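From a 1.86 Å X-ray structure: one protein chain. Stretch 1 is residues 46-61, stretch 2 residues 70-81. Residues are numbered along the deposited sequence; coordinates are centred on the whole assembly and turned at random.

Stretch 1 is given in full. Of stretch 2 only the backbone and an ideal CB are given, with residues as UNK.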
# COMPACT_ATOMS: atom_id res chain seq x y z
N LEU A 46 -10.28 -17.28 2.17
CA LEU A 46 -10.84 -16.54 1.04
C LEU A 46 -12.18 -17.14 0.66
O LEU A 46 -12.37 -18.35 0.76
CB LEU A 46 -9.90 -16.60 -0.17
CG LEU A 46 -8.75 -15.60 -0.28
CD1 LEU A 46 -7.91 -15.56 0.98
CD2 LEU A 46 -7.90 -15.98 -1.49
N TYR A 47 -13.10 -16.31 0.19
CA TYR A 47 -14.46 -16.75 -0.13
C TYR A 47 -14.87 -16.29 -1.52
O TYR A 47 -14.46 -15.22 -1.96
CB TYR A 47 -15.46 -16.20 0.90
CG TYR A 47 -15.14 -16.47 2.35
CD1 TYR A 47 -14.15 -15.74 3.03
CD2 TYR A 47 -15.85 -17.43 3.07
CE1 TYR A 47 -13.87 -15.99 4.37
CE2 TYR A 47 -15.58 -17.68 4.41
CZ TYR A 47 -14.60 -16.95 5.05
OH TYR A 47 -14.33 -17.19 6.37
N ARG A 48 -15.71 -17.08 -2.19
CA ARG A 48 -16.20 -16.73 -3.53
C ARG A 48 -17.22 -15.60 -3.50
O ARG A 48 -17.29 -14.80 -4.44
CB ARG A 48 -16.84 -17.94 -4.20
CG ARG A 48 -15.89 -19.10 -4.39
CD ARG A 48 -16.60 -20.31 -4.96
NE ARG A 48 -15.64 -21.39 -5.16
CZ ARG A 48 -15.32 -22.26 -4.22
NH1 ARG A 48 -15.91 -22.21 -3.03
NH2 ARG A 48 -14.42 -23.20 -4.47
N GLU A 49 -18.02 -15.54 -2.44
CA GLU A 49 -19.11 -14.59 -2.33
C GLU A 49 -18.84 -13.56 -1.24
O GLU A 49 -18.01 -13.79 -0.37
CB GLU A 49 -20.43 -15.33 -2.05
CG GLU A 49 -20.89 -16.21 -3.21
CD GLU A 49 -22.18 -16.96 -2.92
OE1 GLU A 49 -22.78 -16.73 -1.85
OE2 GLU A 49 -22.59 -17.77 -3.77
N PRO A 50 -19.55 -12.42 -1.28
CA PRO A 50 -19.45 -11.43 -0.20
C PRO A 50 -19.87 -12.02 1.14
O PRO A 50 -20.54 -13.06 1.16
CB PRO A 50 -20.42 -10.33 -0.63
CG PRO A 50 -20.55 -10.48 -2.11
CD PRO A 50 -20.40 -11.95 -2.39
N ASN A 51 -19.48 -11.37 2.23
CA ASN A 51 -20.02 -11.67 3.56
C ASN A 51 -19.65 -13.06 4.03
O ASN A 51 -20.43 -13.74 4.71
CB ASN A 51 -21.54 -11.51 3.56
CG ASN A 51 -21.96 -10.09 3.27
OD1 ASN A 51 -22.82 -9.84 2.43
ND2 ASN A 51 -21.34 -9.14 3.95
N PHE A 52 -18.44 -13.48 3.66
CA PHE A 52 -17.79 -14.67 4.19
C PHE A 52 -18.62 -15.92 3.93
O PHE A 52 -18.81 -16.76 4.81
CB PHE A 52 -17.51 -14.48 5.68
CG PHE A 52 -16.93 -13.12 6.00
CD1 PHE A 52 -15.70 -12.75 5.48
CD2 PHE A 52 -17.64 -12.22 6.77
CE1 PHE A 52 -15.17 -11.50 5.75
CE2 PHE A 52 -17.12 -10.96 7.04
CZ PHE A 52 -15.88 -10.60 6.53
N GLN A 53 -19.10 -16.04 2.69
CA GLN A 53 -19.86 -17.20 2.25
C GLN A 53 -19.17 -17.89 1.08
O GLN A 53 -18.54 -17.23 0.24
CB GLN A 53 -21.28 -16.78 1.88
CG GLN A 53 -22.08 -16.29 3.11
CD GLN A 53 -23.47 -15.82 2.77
OE1 GLN A 53 -24.18 -16.47 1.99
NE2 GLN A 53 -23.89 -14.71 3.35
N SER A 54 -19.27 -19.21 1.06
CA SER A 54 -18.66 -20.08 0.06
C SER A 54 -17.13 -19.97 0.04
O SER A 54 -16.55 -19.43 -0.91
CB SER A 54 -19.20 -19.80 -1.34
OG SER A 54 -18.54 -20.62 -2.29
N PRO A 55 -16.49 -20.51 1.08
CA PRO A 55 -15.03 -20.44 1.19
C PRO A 55 -14.30 -21.36 0.23
O PRO A 55 -14.78 -22.44 -0.09
CB PRO A 55 -14.77 -20.86 2.64
CG PRO A 55 -15.90 -21.83 2.93
CD PRO A 55 -17.09 -21.32 2.16
N TYR A 56 -13.14 -20.91 -0.24
CA TYR A 56 -12.20 -21.79 -0.91
C TYR A 56 -11.57 -22.70 0.13
O TYR A 56 -11.50 -22.34 1.30
CB TYR A 56 -11.12 -20.98 -1.63
CG TYR A 56 -11.61 -20.17 -2.81
CD1 TYR A 56 -11.78 -20.77 -4.05
CD2 TYR A 56 -11.87 -18.81 -2.69
CE1 TYR A 56 -12.21 -20.03 -5.15
CE2 TYR A 56 -12.30 -18.07 -3.78
CZ TYR A 56 -12.46 -18.69 -5.00
OH TYR A 56 -12.89 -17.95 -6.08
N GLU A 57 -11.10 -23.87 -0.28
CA GLU A 57 -10.54 -24.82 0.68
C GLU A 57 -9.14 -24.39 1.12
O GLU A 57 -8.80 -24.48 2.30
CB GLU A 57 -10.51 -26.23 0.09
CG GLU A 57 -9.80 -27.24 0.99
CD GLU A 57 -10.25 -28.67 0.78
OE1 GLU A 57 -10.79 -28.99 -0.31
OE2 GLU A 57 -10.10 -29.48 1.73
N ALA A 58 -8.35 -23.92 0.16
CA ALA A 58 -6.98 -23.50 0.44
C ALA A 58 -6.95 -22.29 1.37
O ALA A 58 -7.60 -21.27 1.10
CB ALA A 58 -6.25 -23.18 -0.86
N GLU A 59 -6.17 -22.40 2.45
CA GLU A 59 -5.96 -21.28 3.37
C GLU A 59 -4.51 -20.79 3.30
O GLU A 59 -3.59 -21.58 3.10
CB GLU A 59 -6.32 -21.69 4.79
CG GLU A 59 -7.80 -21.99 4.95
CD GLU A 59 -8.14 -22.50 6.33
OE1 GLU A 59 -7.22 -23.00 7.01
OE2 GLU A 59 -9.32 -22.39 6.73
N PHE A 60 -4.32 -19.49 3.49
CA PHE A 60 -3.04 -18.88 3.15
C PHE A 60 -2.36 -18.21 4.34
O PHE A 60 -2.88 -17.25 4.91
CB PHE A 60 -3.23 -17.85 2.03
CG PHE A 60 -3.74 -18.45 0.75
CD1 PHE A 60 -2.85 -18.85 -0.24
CD2 PHE A 60 -5.09 -18.65 0.55
CE1 PHE A 60 -3.31 -19.42 -1.42
CE2 PHE A 60 -5.56 -19.21 -0.62
CZ PHE A 60 -4.67 -19.60 -1.61
N GLY A 61 -1.19 -18.73 4.70
CA GLY A 61 -0.38 -18.11 5.73
C GLY A 61 0.57 -17.14 5.06
O GLY A 61 0.49 -16.94 3.85
N UNK A 70 -3.69 -20.83 -9.70
CA UNK A 70 -3.15 -22.17 -9.46
C UNK A 70 -3.90 -22.90 -8.34
O UNK A 70 -4.02 -24.12 -8.36
CB UNK A 70 -1.66 -22.08 -9.11
N UNK A 71 -4.41 -22.13 -7.38
CA UNK A 71 -5.15 -22.70 -6.26
C UNK A 71 -6.64 -22.77 -6.57
O UNK A 71 -7.46 -23.05 -5.70
CB UNK A 71 -4.91 -21.88 -4.99
N UNK A 72 -6.99 -22.49 -7.83
CA UNK A 72 -8.38 -22.53 -8.26
C UNK A 72 -9.19 -21.32 -7.86
O UNK A 72 -10.42 -21.35 -7.86
CB UNK A 72 -9.05 -23.78 -7.70
N UNK A 73 -8.50 -20.24 -7.53
CA UNK A 73 -9.16 -19.02 -7.09
C UNK A 73 -9.16 -18.00 -8.21
O UNK A 73 -8.09 -17.56 -8.64
CB UNK A 73 -8.48 -18.45 -5.84
N UNK A 74 -10.34 -17.63 -8.68
CA UNK A 74 -10.41 -16.65 -9.75
C UNK A 74 -11.20 -15.41 -9.33
O UNK A 74 -11.03 -14.34 -9.91
CB UNK A 74 -11.04 -17.28 -10.99
N UNK A 75 -12.04 -15.56 -8.32
CA UNK A 75 -12.79 -14.43 -7.78
C UNK A 75 -12.77 -14.46 -6.26
O UNK A 75 -12.85 -15.53 -5.65
CB UNK A 75 -14.23 -14.44 -8.29
N UNK A 76 -12.63 -13.29 -5.64
CA UNK A 76 -12.65 -13.20 -4.18
C UNK A 76 -13.76 -12.25 -3.77
O UNK A 76 -13.64 -11.03 -3.91
CB UNK A 76 -11.30 -12.73 -3.63
N UNK A 77 -14.86 -12.80 -3.26
CA UNK A 77 -15.96 -11.96 -2.86
C UNK A 77 -15.72 -11.36 -1.49
O UNK A 77 -16.23 -10.29 -1.17
CB UNK A 77 -17.27 -12.75 -2.87
N UNK A 78 -14.96 -12.07 -0.66
CA UNK A 78 -14.62 -11.61 0.68
C UNK A 78 -13.44 -12.41 1.20
O UNK A 78 -13.09 -13.46 0.64
CB UNK A 78 -15.82 -11.73 1.63
N UNK A 79 -12.80 -11.92 2.26
CA UNK A 79 -11.71 -12.64 2.88
C UNK A 79 -11.50 -12.13 4.30
O UNK A 79 -11.83 -10.99 4.61
CB UNK A 79 -10.43 -12.50 2.06
N UNK A 80 -10.96 -12.98 5.16
CA UNK A 80 -10.75 -12.60 6.55
C UNK A 80 -9.63 -13.42 7.18
O UNK A 80 -9.38 -14.57 6.82
CB UNK A 80 -12.04 -12.77 7.35
N UNK A 81 -8.96 -12.78 8.13
CA UNK A 81 -7.91 -13.42 8.90
C UNK A 81 -8.55 -14.35 9.91
O UNK A 81 -9.42 -13.92 10.67
CB UNK A 81 -7.02 -12.39 9.59

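Position 70 lies in a 3-10 segment with nothing of stretch 1 within 5.5 Å of its CB, so stretch 1 sets no preference; a polar residue would be at ease. It is Asp70, whose OD1 is hydrogen-bonded elsewhere in the structure.

At position 71 the CA-to-CB bond points toward stretch 1, with the ideal CB 4.1 Å from Phe60 CZ and Ala58 also near. These neighbours are apolar, and an aliphatic or aromatic side chain would suit. Tyr71 presents a ring face to the edge of Phe60, an edge-to-face pair with centroids 5.0 Å apart and planes at 73°, while its CD2 lies 4.3 Å from Ala58 CB.

Position 72 has phi/psi of 78/18, and positive phi by itself favours glycine, although the ideal CB meets no obstacle in stretch 1. Gly72 is found, its carbonyl O 3.5 Å from Tyr56 CE1.

Position 73 points toward a hollow lined by Tyr56, Leu46 and Phe60, with its ideal CB 4.1 Å from Tyr56 CZ and 5.0 Å from Leu46 CD2. A medium-sized aliphatic chain such as leucine, isoleucine or methionine would suit. Ile73 sets CG1 3.6 Å from the centroid of the Tyr56 ring, almost on the ring normal, and extends CD1 to 3.7 Å from Leu46 CD2 and 3.6 Å from Phe60 CE2.

The CB of position 74 points sideways, and many polar residues would fit; Asn74 makes little contact here. Position 75 is also sideways, its ideal CB 4.4 Å from Tyr56 OH. Its backbone matters more: carbonyl O accepts a very short hydrogen bond of 2.5 Å from Tyr56 OH. A small or branched side chain could pack beside that hydroxyl, and Val75 does so, CG1 lying 3.6 Å from Tyr56 OH.

At position 76 CB points away, but a long aliphatic chain could still reach Leu46. Ile76 does, with CD1 3.5 Å from Leu46 CD2.

Position 77 is the most restrictive. An ideal CB would sit 2.4 Å from Glu49 C and 2.6 Å from Arg48 O, both clashes, so glycine alone suits. The close approach of Gly77 accompanies a 2.8 Å hydrogen bond from its N to Tyr47 O.

Position 78 forms an antiparallel bridge with Tyr47, whose N donates to its carbonyl O at 2.9 Å. The ideal CB, 3.6 Å from Glu49 O and 3.8 Å from Phe52 N, faces both an acceptor and a donor, which favours a small hydroxyl side chain. Ser78 OG bridges the two, donating to Glu49 O at 2.8 Å and accepting from Phe52 N at 3.0 Å.

Position 79 shares a sheet face with Leu46, its ideal CB 4.1 Å from Leu46 CD1, and calls for an apolar chain. Met79 brings CE within 3.8 Å of that CD1.

At position 80 CB points toward the Phe52 and Tyr47 rings; aliphatic or long-chain residues would suit. Lys80 packs CB 3.7 Å from Phe52 CE1, while its end leads away.

Position 81 points away, leaving the choice open; it is Arg81.

Stretch 2 (70-81) DYGINVIGSMKR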
# COMPACT_ATOMS: atom_id res chain seq x y z
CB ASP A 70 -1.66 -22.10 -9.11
CG ASP A 70 -0.82 -21.58 -10.25
OD1 ASP A 70 -1.38 -21.37 -11.35
OD2 ASP A 70 0.40 -21.40 -10.06
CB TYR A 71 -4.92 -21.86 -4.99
CG TYR A 71 -3.47 -21.78 -4.56
CD1 TYR A 71 -2.61 -20.83 -5.10
CD2 TYR A 71 -2.96 -22.66 -3.61
CE1 TYR A 71 -1.29 -20.76 -4.71
CE2 TYR A 71 -1.64 -22.60 -3.22
CZ TYR A 71 -0.81 -21.65 -3.77
OH TYR A 71 0.50 -21.59 -3.37
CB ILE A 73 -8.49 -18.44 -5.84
CG1 ILE A 73 -8.55 -19.46 -4.69
CG2 ILE A 73 -9.13 -17.12 -5.46
CD1 ILE A 73 -7.70 -19.12 -3.50
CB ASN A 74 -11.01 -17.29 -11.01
CG ASN A 74 -10.01 -18.15 -11.77
OD1 ASN A 74 -9.13 -17.65 -12.48
ND2 ASN A 74 -10.12 -19.47 -11.61
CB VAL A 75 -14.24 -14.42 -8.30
CG1 VAL A 75 -14.94 -15.73 -7.97
CG2 VAL A 75 -15.01 -13.23 -7.73
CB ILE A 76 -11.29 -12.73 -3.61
CG1 ILE A 76 -10.17 -13.67 -4.07
CG2 ILE A 76 -11.34 -12.64 -2.09
CD1 ILE A 76 -8.78 -13.26 -3.57
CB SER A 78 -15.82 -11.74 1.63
OG SER A 78 -16.26 -13.09 1.71
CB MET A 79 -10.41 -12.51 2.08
CG MET A 79 -10.01 -11.08 1.76
SD MET A 79 -8.65 -10.98 0.56
CE MET A 79 -7.37 -11.87 1.38
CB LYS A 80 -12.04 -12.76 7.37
CG LYS A 80 -12.27 -14.14 7.97
CD LYS A 80 -13.17 -14.09 9.22
CE LYS A 80 -12.54 -13.26 10.35
NZ LYS A 80 -13.00 -13.64 11.74
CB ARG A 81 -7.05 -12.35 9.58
CG ARG A 81 -5.76 -12.86 10.15
CD ARG A 81 -4.99 -11.73 10.83
NE ARG A 81 -3.91 -12.27 11.63
CZ ARG A 81 -3.07 -11.54 12.36
NH1 ARG A 81 -3.18 -10.22 12.37
NH2 ARG A 81 -2.12 -12.13 13.06
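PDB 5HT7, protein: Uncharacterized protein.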